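Local coordinates for protein beta sliding clamp (Bartonella birtlesii LL-WM9, PDB 6PTR) that probably encircles DNA as a ring-shaped head-to-tail homodimer, tethering DNA polymerases and other proteins to the template and conferring processivity, at residues T185-A197 with N368-R380. Sequence-based numbering, arbitrary orientation.
Sequences TDGHRLAQVDMEA and NNAEVLYVLMPVR
At the edge of the Tyr374 ring, near its plane, lie Leu190 O and Ala191 CB, the latter 3.6 Å from Tyr374 CE1; a methyl is small enough to leave room for the ring, whose hydroxyl is hydrogen-bonded with Gln345. In the conformer described, the Arg189 guanidinium has Asp186 at its edge: Arg189 NE and NH2 reach Asp186 OD2 from above one face of the carboxylate, while NH1 forms a salt bridge with Asp341. Asp186 OD1 accepts from His188 N, an Asx turn, and from Arg189 N, an Asx motif, just before strand 189-196.

Strands 189-196 and 372-376 run antiparallel at 167°. Arg189, Ala191, Val193, Val372, Tyr374 and Leu376 share one face, where beta-branched Val193 and Val372 suit the extended backbone, their CG2 methyls 3.7 Å apart, and Arg189 CG lies 3.8 Å from Leu376 CD1. On the other, Leu190 lies alongside Val375, which also packs on the bound griselimycin, and Gln192, extended with CG anti to the backbone N (chi1 177°), crosses apolar Leu373. Gln192 NE2 donates to a water that donates to Glu371 O and, weakly, Asp194 OD2. Paired backbone bonds, such as Leu190 N to Val375 O at 2.8 Å, join the central and C-terminal domains in one continuous antiparallel sheet, the interdomain seam of the beta sliding clamp fold.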
loop_
_atom_site.group_PDB
_atom_site.type_symbol
_atom_site.label_atom_id
_atom_site.label_comp_id
_atom_site.label_asym_id
_atom_site.label_seq_id
_atom_site.Cartn_x
_atom_site.Cartn_y
_atom_site.Cartn_z
ATOM N N THR C 185 19.028 2.552 20.641
ATOM C CA THR C 185 19.999 3.048 19.681
ATOM C C THR C 185 20.207 1.998 18.606
ATOM O O THR C 185 20.011 0.801 18.821
ATOM C CB THR C 185 21.313 3.391 20.381
ATOM O OG1 THR C 185 22.230 3.963 19.429
ATOM C CG2 THR C 185 21.938 2.139 20.955
ATOM N N ASP C 186 20.625 2.470 17.435
ATOM C CA ASP C 186 21.052 1.602 16.352
ATOM C C ASP C 186 22.518 1.832 15.993
ATOM O O ASP C 186 22.962 1.379 14.936
ATOM C CB ASP C 186 20.146 1.811 15.135
ATOM C CG ASP C 186 20.238 3.213 14.555
ATOM O OD1 ASP C 186 21.009 4.057 15.074
ATOM O OD2 ASP C 186 19.519 3.463 13.570
ATOM N N GLY C 187 23.267 2.537 16.841
ATOM C CA GLY C 187 24.646 2.874 16.588
ATOM C C GLY C 187 24.839 4.180 15.845
ATOM O O GLY C 187 25.987 4.625 15.691
ATOM N N HIS C 188 23.754 4.802 15.378
ATOM C CA HIS C 188 23.834 6.075 14.666
ATOM C C HIS C 188 22.943 7.110 15.332
ATOM O O HIS C 188 23.357 8.256 15.519
ATOM C CB HIS C 188 23.433 5.881 13.205
ATOM C CG HIS C 188 24.379 4.992 12.471
ATOM N ND1 HIS C 188 24.102 3.668 12.209
ATOM C CD2 HIS C 188 25.630 5.217 12.005
ATOM C CE1 HIS C 188 25.131 3.126 11.577
ATOM N NE2 HIS C 188 26.067 4.046 11.434
ATOM N N ARG C 189 21.706 6.706 15.633
ATOM C CA ARG C 189 20.733 7.486 16.390
ATOM C C ARG C 189 20.666 6.914 17.802
ATOM O O ARG C 189 20.797 5.703 17.992
ATOM C CB ARG C 189 19.332 7.403 15.747
ATOM C CG ARG C 189 19.269 7.710 14.246
ATOM C CD ARG C 189 17.930 7.286 13.646
ATOM N NE ARG C 189 17.849 5.839 13.455
ATOM C CZ ARG C 189 16.800 5.215 12.929
ATOM N NH1 ARG C 189 15.740 5.906 12.532
ATOM N NH2 ARG C 189 16.805 3.895 12.809
ATOM N N LEU C 190 20.447 7.774 18.789
ATOM C CA LEU C 190 20.148 7.270 20.125
ATOM C C LEU C 190 19.035 8.115 20.708
ATOM O O LEU C 190 19.014 9.334 20.510
ATOM C CB LEU C 190 21.365 7.313 21.064
ATOM C CG LEU C 190 21.091 6.870 22.512
ATOM C CD1 LEU C 190 22.301 6.106 23.072
ATOM C CD2 LEU C 190 20.763 8.035 23.413
ATOM N N ALA C 191 18.115 7.465 21.431
ATOM C CA ALA C 191 17.041 8.173 22.104
ATOM C C ALA C 191 17.069 7.798 23.579
ATOM O O ALA C 191 17.274 6.631 23.917
ATOM C CB ALA C 191 15.650 7.819 21.501
ATOM N N GLN C 192 16.896 8.798 24.443
ATOM C CA GLN C 192 16.873 8.607 25.886
ATOM C C GLN C 192 15.697 9.368 26.464
ATOM O O GLN C 192 15.568 10.574 26.233
ATOM C CB GLN C 192 18.171 9.116 26.533
ATOM C CG GLN C 192 18.145 9.007 28.048
ATOM C CD GLN C 192 19.408 9.565 28.699
ATOM O OE1 GLN C 192 20.411 8.883 28.791
ATOM N NE2 GLN C 192 19.346 10.805 29.160
ATOM N N VAL C 193 14.845 8.677 27.227
ATOM C CA VAL C 193 13.741 9.339 27.925
ATOM C C VAL C 193 13.729 8.894 29.379
ATOM O O VAL C 193 13.923 7.708 29.673
ATOM C CB VAL C 193 12.383 9.061 27.240
ATOM C CG1 VAL C 193 12.079 7.548 27.141
ATOM C CG2 VAL C 193 11.263 9.844 27.947
ATOM N N ASP C 194 13.495 9.852 30.277
ATOM C CA ASP C 194 13.426 9.655 31.721
ATOM C C ASP C 194 12.043 10.017 32.238
ATOM O O ASP C 194 11.373 10.894 31.686
ATOM C CB ASP C 194 14.433 10.547 32.475
ATOM C CG ASP C 194 15.869 10.139 32.246
ATOM O OD1 ASP C 194 16.103 8.968 31.914
ATOM O OD2 ASP C 194 16.765 10.987 32.403
ATOM N N MET C 195 11.644 9.351 33.322
ATOM C CA MET C 195 10.570 9.844 34.181
ATOM C C MET C 195 10.928 9.547 35.626
ATOM O O MET C 195 11.776 8.698 35.916
ATOM C CB MET C 195 9.222 9.203 33.851
ATOM C CG MET C 195 9.181 7.738 34.175
ATOM S SD MET C 195 7.560 7.005 33.849
ATOM C CE MET C 195 6.644 7.568 35.287
ATOM N N GLU C 196 10.273 10.270 36.541
ATOM C CA GLU C 196 10.356 9.917 37.945
ATOM C C GLU C 196 9.836 8.501 38.117
ATOM O O GLU C 196 8.756 8.163 37.628
ATOM C CB GLU C 196 9.542 10.897 38.791
ATOM C CG GLU C 196 9.589 10.589 40.275
ATOM C CD GLU C 196 9.114 11.754 41.135
ATOM O OE1 GLU C 196 9.376 12.920 40.766
ATOM O OE2 GLU C 196 8.480 11.495 42.180
ATOM N N ALA C 197 10.611 7.670 38.797
ATOM C CA ALA C 197 10.284 6.253 38.861
ATOM C C ALA C 197 9.057 6.028 39.738
ATOM O O ALA C 197 8.981 6.574 40.846
ATOM C CB ALA C 197 11.454 5.456 39.409
ATOM N N ASN C 368 12.315 23.190 24.294
ATOM C CA ASN C 368 11.651 23.267 25.592
ATOM C C ASN C 368 12.164 22.198 26.560
ATOM O O ASN C 368 12.716 22.522 27.620
ATOM C CB ASN C 368 10.114 23.210 25.421
ATOM C CG ASN C 368 9.548 21.789 25.291
ATOM O OD1 ASN C 368 9.535 21.207 24.210
ATOM N ND2 ASN C 368 9.042 21.251 26.394
ATOM N N ASN C 369 12.045 20.922 26.199
ATOM C CA ASN C 369 11.833 19.941 27.252
ATOM C C ASN C 369 13.141 19.447 27.863
ATOM O O ASN C 369 14.233 19.600 27.305
ATOM C CB ASN C 369 11.023 18.753 26.735
ATOM C CG ASN C 369 11.897 17.657 26.213
ATOM O OD1 ASN C 369 12.437 16.863 26.980
ATOM N ND2 ASN C 369 12.055 17.606 24.901
ATOM N N ALA C 370 12.991 18.801 29.026
ATOM C CA ALA C 370 14.104 18.361 29.839
ATOM C C ALA C 370 14.160 16.856 30.059
ATOM O O ALA C 370 15.125 16.379 30.664
ATOM C CB ALA C 370 14.057 19.056 31.210
ATOM N N GLU C 371 13.169 16.094 29.604
ATOM C CA GLU C 371 13.111 14.674 29.926
ATOM C C GLU C 371 13.554 13.769 28.776
ATOM O O GLU C 371 13.878 12.602 29.025
ATOM C CB GLU C 371 11.692 14.287 30.366
ATOM C CG GLU C 371 10.688 14.119 29.225
ATOM C CD GLU C 371 9.931 15.389 28.873
ATOM O OE1 GLU C 371 9.547 16.122 29.807
ATOM O OE2 GLU C 371 9.711 15.644 27.665
ATOM N N VAL C 372 13.601 14.280 27.548
ATOM C CA VAL C 372 13.904 13.500 26.347
ATOM C C VAL C 372 15.096 14.127 25.638
ATOM O O VAL C 372 15.125 15.343 25.434
ATOM C CB VAL C 372 12.689 13.474 25.391
ATOM C CG1 VAL C 372 12.968 12.610 24.172
ATOM C CG2 VAL C 372 11.437 12.999 26.115
ATOM N N LEU C 373 16.046 13.305 25.193
ATOM C CA LEU C 373 17.095 13.834 24.335
ATOM C C LEU C 373 17.394 12.824 23.243
ATOM O O LEU C 373 17.158 11.621 23.394
ATOM C CB LEU C 373 18.372 14.169 25.112
ATOM C CG LEU C 373 19.098 13.072 25.897
ATOM C CD1 LEU C 373 20.091 12.300 25.006
ATOM C CD2 LEU C 373 19.803 13.657 27.134
ATOM N N TYR C 374 17.947 13.325 22.150
ATOM C CA TYR C 374 18.370 12.476 21.061
ATOM C C TYR C 374 19.833 12.759 20.758
ATOM O O TYR C 374 20.325 13.879 20.945
ATOM C CB TYR C 374 17.511 12.706 19.816
ATOM C CG TYR C 374 16.068 12.508 20.135
ATOM C CD1 TYR C 374 15.549 11.217 20.238
ATOM C CD2 TYR C 374 15.234 13.591 20.407
ATOM C CE1 TYR C 374 14.235 11.006 20.566
ATOM C CE2 TYR C 374 13.892 13.389 20.740
ATOM C CZ TYR C 374 13.410 12.089 20.823
ATOM O OH TYR C 374 12.101 11.879 21.154
ATOM N N VAL C 375 20.531 11.730 20.309
ATOM C CA VAL C 375 21.909 11.870 19.862
ATOM C C VAL C 375 22.003 11.354 18.430
ATOM O O VAL C 375 21.415 10.322 18.085
ATOM C CB VAL C 375 22.875 11.113 20.793
ATOM C CG1 VAL C 375 24.326 11.352 20.367
ATOM C CG2 VAL C 375 22.674 11.518 22.230
ATOM N N LEU C 376 22.743 12.070 17.594
ATOM C CA LEU C 376 22.901 11.628 16.213
ATOM C C LEU C 376 24.360 11.757 15.800
ATOM O O LEU C 376 24.962 12.830 15.940
ATOM C CB LEU C 376 22.019 12.451 15.277
ATOM C CG LEU C 376 22.111 12.066 13.800
ATOM C CD1 LEU C 376 21.623 10.644 13.600
ATOM C CD2 LEU C 376 21.297 13.055 12.978
ATOM N N MET C 377 24.925 10.650 15.280
ATOM C CA MET C 377 26.306 10.678 14.803
ATOM C C MET C 377 26.370 11.341 13.431
ATOM O O MET C 377 25.524 11.082 12.578
ATOM C CB MET C 377 26.869 9.256 14.701
ATOM C CG MET C 377 28.421 9.195 14.625
ATOM S SD MET C 377 29.144 9.834 16.151
ATOM C CE MET C 377 30.877 9.733 15.739
ATOM N N PRO C 378 27.349 12.195 13.181
ATOM C CA PRO C 378 27.501 12.753 11.829
ATOM C C PRO C 378 28.045 11.722 10.851
ATOM O O PRO C 378 28.475 10.629 11.219
ATOM C CB PRO C 378 28.499 13.900 12.003
ATOM C CG PRO C 378 29.202 13.619 13.284
ATOM C CD PRO C 378 28.216 12.854 14.158
ATOM N N VAL C 379 28.068 12.125 9.577
ATOM C CA VAL C 379 28.725 11.353 8.526
ATOM C C VAL C 379 29.677 12.309 7.807
ATOM O O VAL C 379 29.470 13.524 7.802
ATOM C CB VAL C 379 27.737 10.718 7.517
ATOM C CG1 VAL C 379 26.715 9.803 8.250
ATOM C CG2 VAL C 379 27.002 11.788 6.720
ATOM N N ARG C 380 30.691 11.751 7.157
ATOM C CA ARG C 380 31.668 12.612 6.492
ATOM C C ARG C 380 31.093 13.174 5.193
ATOM O O ARG C 380 30.392 12.484 4.445
ATOM C CB ARG C 380 32.971 11.861 6.217
ATOM C CG ARG C 380 33.698 11.429 7.484
ATOM C CD ARG C 380 35.145 11.101 7.150
ATOM N NE ARG C 380 35.855 12.260 6.594
ATOM C CZ ARG C 380 37.086 12.203 6.099
ATOM N NH1 ARG C 380 37.730 11.043 6.100
ATOM N NH2 ARG C 380 37.672 13.291 5.604
HETATM O O HOH W 1 16.762 12.088 29.538
#